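Local structure of packaging enzyme P4 (4BLO) at residues I146-V151 / V189-F194; A185-R190 / V228-P233. The protein hydrolyses nucleoside triphosphates as a hexameric RecA-like packaging ATPase of bacteriophage phi6, probably driving RNA into the viral procapsid. All coordinates share one frame; numbering follows the deposited sequence.

Contact 1 of 2, residues I146-V151 / V189-F194; sequences IRWGEV and VRPLLF
W148 lays one face of its indole on P191, while R190, just before that proline, sends its side chain the other way, to the carboxylate of E150. The proline CG sits nearly on the normal of the five-membered ring, 3.6 Å from its centroid and 14° off that normal, a CH-pi contact; CB of P191 lies against the six-membered part, 3.7 Å from W148 CZ2. The tryptophan CG is anti to the backbone N (chi1 -165°), which carries the indole out over the first turn of helix 190-193. Beyond the proline, CH2 of W148 meets L192 CB at 4.0 Å. G149, with positive phi, brings its CA within 3.6 Å of P191 CG where the chain turns. On the polar side the guanidinium is presented side-on, and its NE and NH2 both donate to a single oxygen: R190 NE to E150 OE2 is 2.9 Å and R190 NH2 to the same OE2 is 3.1 Å. That oxygen lies near the guanidinium plane, but the carboxylate is turned 70° away from it. G149 O stands 2.7 Å from R190 NH2. Further out, R147 joins the network by a long, charge-only approach of its NH2 to E150 OE1, and it also makes salt bridges to D156 and E153; W148 NE1 bonds to S165 O. A second subunit covers part of the contact, packing I97 on W148 and S99 on P191, and its T214 and S250 make weak hydrogen bonds with R190 NH2 and NH1. With a calcium ion and ADP close to E150, the paired charges probably help fix its carboxylate beside the nucleotide site and may link that site to the subunit boundary.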
ATOM      1  N   ILE L 146       5.718  11.777 -33.288  1.00 28.25           N
ATOM      2  CA  ILE L 146       6.064  10.557 -32.566  1.00 26.99           C
ATOM      3  C   ILE L 146       4.770   9.946 -32.096  1.00 29.04           C
ATOM      4  O   ILE L 146       3.973  10.614 -31.426  1.00 27.14           O
ATOM      5  CB  ILE L 146       7.059  10.791 -31.398  1.00 29.66           C
ATOM      6  CG1 ILE L 146       8.406  11.379 -31.894  1.00 30.74           C
ATOM      7  CG2 ILE L 146       7.256   9.498 -30.552  1.00 28.43           C
ATOM      8  CD1 ILE L 146       9.253  11.907 -30.789  1.00 33.11           C
ATOM      9  N   ARG L 147       4.539   8.684 -32.492  1.00 26.28           N
ATOM     10  CA  ARG L 147       3.335   7.964 -32.103  1.00 24.98           C
ATOM     11  C   ARG L 147       3.710   6.865 -31.115  1.00 30.21           C
ATOM     12  O   ARG L 147       4.562   6.012 -31.403  1.00 32.19           O
ATOM     13  CB  ARG L 147       2.573   7.461 -33.318  1.00 22.58           C
ATOM     14  CG  ARG L 147       1.714   8.549 -33.925  1.00 22.69           C
ATOM     15  CD  ARG L 147       0.305   8.029 -34.189  1.00 26.63           C
ATOM     16  NE  ARG L 147      -0.720   8.647 -33.340  1.00 26.23           N
ATOM     17  CZ  ARG L 147      -1.928   8.128 -33.105  1.00 45.50           C
ATOM     18  NH1 ARG L 147      -2.263   6.946 -33.605  1.00 23.77           N
ATOM     19  NH2 ARG L 147      -2.792   8.770 -32.331  1.00 48.40           N
ATOM     20  N   TRP L 148       3.127   6.950 -29.907  1.00 26.71           N
ATOM     21  CA  TRP L 148       3.438   6.041 -28.811  1.00 27.12           C
ATOM     22  C   TRP L 148       2.162   5.709 -28.016  1.00 33.09           C
ATOM     23  O   TRP L 148       1.410   6.615 -27.653  1.00 33.60           O
ATOM     24  CB  TRP L 148       4.504   6.724 -27.934  1.00 25.81           C
ATOM     25  CG  TRP L 148       5.235   5.861 -26.957  1.00 27.94           C
ATOM     26  CD1 TRP L 148       5.665   4.576 -27.139  1.00 31.61           C
ATOM     27  CD2 TRP L 148       5.749   6.280 -25.683  1.00 27.76           C
ATOM     28  NE1 TRP L 148       6.346   4.145 -26.022  1.00 30.79           N
ATOM     29  CE2 TRP L 148       6.421   5.173 -25.116  1.00 31.68           C
ATOM     30  CE3 TRP L 148       5.670   7.478 -24.942  1.00 28.33           C
ATOM     31  CZ2 TRP L 148       7.023   5.229 -23.856  1.00 30.99           C
ATOM     32  CZ3 TRP L 148       6.254   7.523 -23.684  1.00 29.53           C
ATOM     33  CH2 TRP L 148       6.906   6.406 -23.146  1.00 30.51           C
ATOM     34  N   GLY L 149       1.921   4.413 -27.798  1.00 30.17           N
ATOM     35  CA  GLY L 149       0.800   3.887 -27.018  1.00 30.27           C
ATOM     36  C   GLY L 149      -0.573   4.422 -27.366  1.00 34.78           C
ATOM     37  O   GLY L 149      -1.390   4.689 -26.477  1.00 33.42           O
ATOM     38  N   GLU L 150      -0.828   4.558 -28.672  1.00 32.60           N
ATOM     39  CA  GLU L 150      -2.067   5.045 -29.256  1.00 32.04           C
ATOM     40  C   GLU L 150      -2.636   3.991 -30.169  1.00 37.42           C
ATOM     41  O   GLU L 150      -1.855   3.280 -30.801  1.00 38.93           O
ATOM     42  CB  GLU L 150      -1.756   6.327 -30.022  1.00 33.24           C
ATOM     43  CG  GLU L 150      -1.650   7.546 -29.122  1.00 40.07           C
ATOM     44  CD  GLU L 150      -2.860   7.743 -28.228  1.00 52.85           C
ATOM     45  OE1 GLU L 150      -3.975   7.936 -28.767  1.00 53.53           O
ATOM     46  OE2 GLU L 150      -2.709   7.608 -26.991  1.00 22.20           O
ATOM     47  N   VAL L 151      -3.975   3.851 -30.249  1.00 33.82           N
ATOM     48  CA  VAL L 151      -4.582   2.823 -31.125  1.00 34.54           C
ATOM     49  C   VAL L 151      -4.473   3.268 -32.632  1.00 38.48           C
ATOM     50  O   VAL L 151      -4.107   4.418 -32.905  1.00 37.66           O
ATOM     51  CB  VAL L 151      -6.027   2.484 -30.672  1.00 39.07           C
ATOM     52  CG1 VAL L 151      -7.066   3.407 -31.298  1.00 39.44           C
ATOM     53  CG2 VAL L 151      -6.361   1.035 -30.929  1.00 39.84           C
ATOM     54  N   VAL L 189       1.937  10.244 -24.633  1.00 34.99           N
ATOM     55  CA  VAL L 189       2.873  10.069 -23.531  1.00 34.11           C
ATOM     56  C   VAL L 189       2.213   9.074 -22.491  1.00 36.49           C
ATOM     57  O   VAL L 189       2.880   8.667 -21.539  1.00 36.69           O
ATOM     58  CB  VAL L 189       3.329  11.438 -22.937  1.00 37.27           C
ATOM     59  CG1 VAL L 189       2.446  11.908 -21.781  1.00 36.49           C
ATOM     60  CG2 VAL L 189       4.794  11.403 -22.540  1.00 36.98           C
ATOM     61  N   ARG L 190       0.931   8.642 -22.738  1.00 31.79           N
ATOM     62  CA  ARG L 190       0.147   7.659 -21.945  1.00 31.53           C
ATOM     63  C   ARG L 190       0.957   6.412 -21.510  1.00 36.70           C
ATOM     64  O   ARG L 190       0.814   6.058 -20.348  1.00 37.80           O
ATOM     65  CB  ARG L 190      -1.091   7.160 -22.703  1.00 29.00           C
ATOM     66  CG  ARG L 190      -2.333   8.041 -22.637  1.00 35.06           C
ATOM     67  CD  ARG L 190      -3.593   7.245 -23.021  1.00 37.17           C
ATOM     68  NE  ARG L 190      -3.528   6.621 -24.351  1.00 28.38           N
ATOM     69  CZ  ARG L 190      -4.128   5.480 -24.687  1.00 47.01           C
ATOM     70  NH1 ARG L 190      -4.863   4.819 -23.798  1.00 27.87           N
ATOM     71  NH2 ARG L 190      -4.012   5.001 -25.915  1.00 45.96           N
ATOM     72  N   PRO L 191       1.794   5.731 -22.363  1.00 33.73           N
ATOM     73  CA  PRO L 191       2.565   4.563 -21.863  1.00 34.30           C
ATOM     74  C   PRO L 191       3.342   4.832 -20.558  1.00 37.90           C
ATOM     75  O   PRO L 191       3.435   3.951 -19.691  1.00 36.61           O
ATOM     76  CB  PRO L 191       3.546   4.274 -23.011  1.00 36.44           C
ATOM     77  CG  PRO L 191       2.907   4.821 -24.216  1.00 39.85           C
ATOM     78  CD  PRO L 191       2.090   5.984 -23.797  1.00 35.15           C
ATOM     79  N   LEU L 192       3.886   6.060 -20.430  1.00 34.58           N
ATOM     80  CA  LEU L 192       4.624   6.549 -19.272  1.00 34.72           C
ATOM     81  C   LEU L 192       3.655   6.877 -18.121  1.00 38.45           C
ATOM     82  O   LEU L 192       3.864   6.408 -17.007  1.00 38.60           O
ATOM     83  CB  LEU L 192       5.413   7.814 -19.687  1.00 34.92           C
ATOM     84  CG  LEU L 192       6.691   8.224 -18.932  1.00 40.14           C
ATOM     85  CD1 LEU L 192       7.103   9.621 -19.318  1.00 39.68           C
ATOM     86  CD2 LEU L 192       6.524   8.180 -17.428  1.00 44.03           C
ATOM     87  N   LEU L 193       2.609   7.677 -18.396  1.00 35.33           N
ATOM     88  CA  LEU L 193       1.623   8.146 -17.420  1.00 36.21           C
ATOM     89  C   LEU L 193       0.842   7.023 -16.735  1.00 40.63           C
ATOM     90  O   LEU L 193       0.562   7.101 -15.532  1.00 40.66           O
ATOM     91  CB  LEU L 193       0.636   9.094 -18.119  1.00 36.90           C
ATOM     92  CG  LEU L 193       0.785  10.586 -17.813  1.00 43.24           C
ATOM     93  CD1 LEU L 193       2.120  11.142 -18.335  1.00 44.21           C
ATOM     94  CD2 LEU L 193      -0.369  11.388 -18.419  1.00 45.97           C
ATOM     95  N   PHE L 194       0.485   5.994 -17.496  1.00 37.76           N
ATOM     96  CA  PHE L 194      -0.313   4.893 -16.982  1.00 39.08           C
ATOM     97  C   PHE L 194       0.538   3.889 -16.173  1.00 42.43           C
ATOM     98  O   PHE L 194      -0.019   3.079 -15.428  1.00 42.24           O
ATOM     99  CB  PHE L 194      -1.081   4.216 -18.139  1.00 41.67           C
ATOM    100  CG  PHE L 194      -2.260   5.021 -18.670  1.00 44.22           C
ATOM    101  CD1 PHE L 194      -2.501   6.323 -18.226  1.00 47.70           C
ATOM    102  CD2 PHE L 194      -3.133   4.475 -19.604  1.00 47.32           C
ATOM    103  CE1 PHE L 194      -3.584   7.057 -18.713  1.00 48.91           C
ATOM    104  CE2 PHE L 194      -4.219   5.211 -20.085  1.00 50.42           C
ATOM    105  CZ  PHE L 194      -4.436   6.496 -19.636  1.00 48.31           C
TER

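Contact 2 of 2, residues A185-R190 / V228-P233; sequences AVDSVR and VMVVNP
V230 and V189 meet across the end of two parallel strands, where the chain of 185-190 is leaving the sheet. The methyls of V230 lie against two oxygens of that chain: CG2 is 3.4 Å from D187 OD1, and CG1 lies near V186 O. V189 covers the next step, with CG1 side by side with V231 CG1 at 3.6 Å, and V189 CG2 is 3.9 Å from M229 SD. A cis peptide before S188 accompanies the change of course, and beyond it V189 N makes a weak bond to V230 O. Upstream the pairing is regular. V186 N donates to V228 O (2.8 Å), and V186 O accepts from V230 N at the same length with an N-H...O angle of 172°, so V186, paired with M229, is bonded to the residues flanking it, as in a parallel sheet. On the sheet face shared by V186 and M229, the valine CG2 runs beside M229 CG at 4.1 Å, and M170 of helix 167-179 packs on both. The other face, with A185 and V228, receives L136 of helix 132-140 on A185. With CG anti to the backbone N (chi1 -166°), D187 brings OD1 beside V230, while OD2 is hydrogen-bonded to S133 OG of the ADP-binding loop, near a calcium ion. Parallel neighbours with helices on both faces and nucleotide-side residues at their C-terminal ends are the core arrangement of a RecA-type P-loop NTPase; D187, at a strand end and bonded to the P-loop serine, is consistent with a Walker B aspartate.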
ATOM      1  N   ALA L 185       6.605  16.453 -31.951  1.00 40.71           N
ATOM      2  CA  ALA L 185       5.409  16.238 -31.144  1.00 38.92           C
ATOM      3  C   ALA L 185       5.290  14.789 -30.736  1.00 44.54           C
ATOM      4  O   ALA L 185       5.677  13.908 -31.504  1.00 47.10           O
ATOM      5  CB  ALA L 185       4.180  16.660 -31.912  1.00 39.56           C
ATOM      6  N   VAL L 186       4.753  14.530 -29.529  1.00 39.13           N
ATOM      7  CA  VAL L 186       4.552  13.170 -29.012  1.00 37.42           C
ATOM      8  C   VAL L 186       3.070  12.927 -28.715  1.00 38.69           C
ATOM      9  O   VAL L 186       2.502  13.567 -27.825  1.00 36.74           O
ATOM     10  CB  VAL L 186       5.420  12.840 -27.769  1.00 40.55           C
ATOM     11  CG1 VAL L 186       5.376  11.350 -27.449  1.00 39.36           C
ATOM     12  CG2 VAL L 186       6.857  13.292 -27.970  1.00 41.39           C
ATOM     13  N   ASP L 187       2.464  11.996 -29.487  1.00 35.41           N
ATOM     14  CA  ASP L 187       1.088  11.506 -29.340  1.00 34.40           C
ATOM     15  C   ASP L 187       1.115   9.971 -29.301  1.00 37.46           C
ATOM     16  O   ASP L 187       1.246   9.346 -30.346  1.00 36.73           O
ATOM     17  CB  ASP L 187       0.167  12.020 -30.461  1.00 35.79           C
ATOM     18  CG  ASP L 187      -1.329  11.840 -30.214  1.00 37.38           C
ATOM     19  OD1 ASP L 187      -1.726  11.614 -29.045  1.00 30.35           O
ATOM     20  OD2 ASP L 187      -2.109  11.949 -31.192  1.00 51.38           O
ATOM     21  N   SER L 188       1.113   9.347 -28.110  1.00 33.38           N
ATOM     22  CA  SER L 188       0.887   9.900 -26.768  1.00 32.35           C
ATOM     23  C   SER L 188       2.067   9.709 -25.855  1.00 38.38           C
ATOM     24  O   SER L 188       3.030   9.024 -26.203  1.00 39.13           O
ATOM     25  CB  SER L 188      -0.285   9.150 -26.132  1.00 34.79           C
ATOM     26  OG  SER L 188      -1.119   9.968 -25.337  1.00 44.18           O
ATOM     27  N   VAL L 189       1.937  10.244 -24.633  1.00 34.99           N
ATOM     28  CA  VAL L 189       2.873  10.069 -23.531  1.00 34.11           C
ATOM     29  C   VAL L 189       2.213   9.074 -22.491  1.00 36.49           C
ATOM     30  O   VAL L 189       2.880   8.667 -21.539  1.00 36.69           O
ATOM     31  CB  VAL L 189       3.329  11.438 -22.937  1.00 37.27           C
ATOM     32  CG1 VAL L 189       2.446  11.908 -21.781  1.00 36.49           C
ATOM     33  CG2 VAL L 189       4.794  11.403 -22.540  1.00 36.98           C
ATOM     34  N   ARG L 190       0.931   8.642 -22.738  1.00 31.79           N
ATOM     35  CA  ARG L 190       0.147   7.659 -21.945  1.00 31.53           C
ATOM     36  C   ARG L 190       0.957   6.412 -21.510  1.00 36.70           C
ATOM     37  O   ARG L 190       0.814   6.058 -20.348  1.00 37.80           O
ATOM     38  CB  ARG L 190      -1.091   7.160 -22.703  1.00 29.00           C
ATOM     39  CG  ARG L 190      -2.333   8.041 -22.637  1.00 35.06           C
ATOM     40  CD  ARG L 190      -3.593   7.245 -23.021  1.00 37.17           C
ATOM     41  NE  ARG L 190      -3.528   6.621 -24.351  1.00 28.38           N
ATOM     42  CZ  ARG L 190      -4.128   5.480 -24.687  1.00 47.01           C
ATOM     43  NH1 ARG L 190      -4.863   4.819 -23.798  1.00 27.87           N
ATOM     44  NH2 ARG L 190      -4.012   5.001 -25.915  1.00 45.96           N
ATOM     45  N   VAL L 228       5.998  19.351 -28.208  1.00 29.23           N
ATOM     46  CA  VAL L 228       4.602  19.320 -27.770  1.00 28.60           C
ATOM     47  C   VAL L 228       4.271  17.867 -27.405  1.00 31.15           C
ATOM     48  O   VAL L 228       4.311  17.000 -28.270  1.00 31.37           O
ATOM     49  CB  VAL L 228       3.610  19.892 -28.834  1.00 32.07           C
ATOM     50  CG1 VAL L 228       2.145  19.547 -28.495  1.00 30.30           C
ATOM     51  CG2 VAL L 228       3.797  21.397 -29.000  1.00 32.96           C
ATOM     52  N   MET L 229       3.953  17.606 -26.145  1.00 28.41           N
ATOM     53  CA  MET L 229       3.575  16.259 -25.683  1.00 28.78           C
ATOM     54  C   MET L 229       2.109  16.232 -25.316  1.00 30.05           C
ATOM     55  O   MET L 229       1.672  17.095 -24.549  1.00 28.26           O
ATOM     56  CB  MET L 229       4.420  15.809 -24.472  1.00 31.14           C
ATOM     57  CG  MET L 229       5.891  15.696 -24.770  1.00 36.13           C
ATOM     58  SD  MET L 229       6.760  14.661 -23.575  1.00 41.07           S
ATOM     59  CE  MET L 229       6.479  15.560 -22.087  1.00 38.37           C
ATOM     60  N   VAL L 230       1.334  15.259 -25.855  1.00 26.35           N
ATOM     61  CA  VAL L 230      -0.085  15.184 -25.485  1.00 26.80           C
ATOM     62  C   VAL L 230      -0.156  14.350 -24.217  1.00 33.05           C
ATOM     63  O   VAL L 230       0.378  13.235 -24.166  1.00 32.14           O
ATOM     64  CB  VAL L 230      -1.117  14.773 -26.578  1.00 31.12           C
ATOM     65  CG1 VAL L 230      -0.497  14.662 -27.953  1.00 30.95           C
ATOM     66  CG2 VAL L 230      -1.942  13.540 -26.208  1.00 30.82           C
ATOM     67  N   VAL L 231      -0.717  14.959 -23.158  1.00 32.39           N
ATOM     68  CA  VAL L 231      -0.777  14.370 -21.824  1.00 33.04           C
ATOM     69  C   VAL L 231      -2.264  14.105 -21.448  1.00 39.73           C
ATOM     70  O   VAL L 231      -3.067  15.035 -21.288  1.00 39.60           O
ATOM     71  CB  VAL L 231       0.036  15.201 -20.764  1.00 36.75           C
ATOM     72  CG1 VAL L 231       1.488  15.355 -21.197  1.00 36.25           C
ATOM     73  CG2 VAL L 231      -0.548  16.580 -20.522  1.00 37.21           C
ATOM     74  N   ASN L 232      -2.633  12.809 -21.421  1.00 37.86           N
ATOM     75  CA  ASN L 232      -3.993  12.379 -21.104  1.00 39.32           C
ATOM     76  C   ASN L 232      -3.998  11.798 -19.681  1.00 46.35           C
ATOM     77  O   ASN L 232      -3.487  10.697 -19.450  1.00 44.20           O
ATOM     78  CB  ASN L 232      -4.542  11.378 -22.146  1.00 39.58           C
ATOM     79  CG  ASN L 232      -6.060  11.181 -22.127  1.00 64.39           C
ATOM     80  OD1 ASN L 232      -6.716  11.054 -21.068  1.00 50.09           O
ATOM     81  ND2 ASN L 232      -6.647  11.083 -23.318  1.00 60.25           N
ATOM     82  N   PRO L 233      -4.559  12.537 -18.703  1.00 47.34           N
ATOM     83  CA  PRO L 233      -4.530  12.039 -17.314  1.00 48.53           C
ATOM     84  C   PRO L 233      -5.773  11.244 -16.900  1.00 56.95           C
ATOM     85  O   PRO L 233      -6.893  11.593 -17.287  1.00 57.98           O
ATOM     86  CB  PRO L 233      -4.413  13.326 -16.493  1.00 50.06           C
ATOM     87  CG  PRO L 233      -4.993  14.428 -17.399  1.00 54.41           C
ATOM     88  CD  PRO L 233      -5.162  13.885 -18.789  1.00 49.45           C
TER

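Contacts 1 and 2 have centres 7 Å apart and share V189 and R190, where strand 184-187 passes into helix 190-193. That strand is central to both: in the mixed sheet it lies between strands 144-147 and 226-231, each of which brings one outer segment. Along the chain the order is 146-151, then 185-194, then 228-233. Probable backbone hydrogen bonds, I146 N to A185 O and W148 O to S188 N, join the outer segment of contact 1 to the strand used by contact 2. At the C-terminal ends of three adjacent strands, E150, D187 and N232 come near the bound nucleotide and calcium ion, while R190 extends toward the neighbouring subunit of the hexamer.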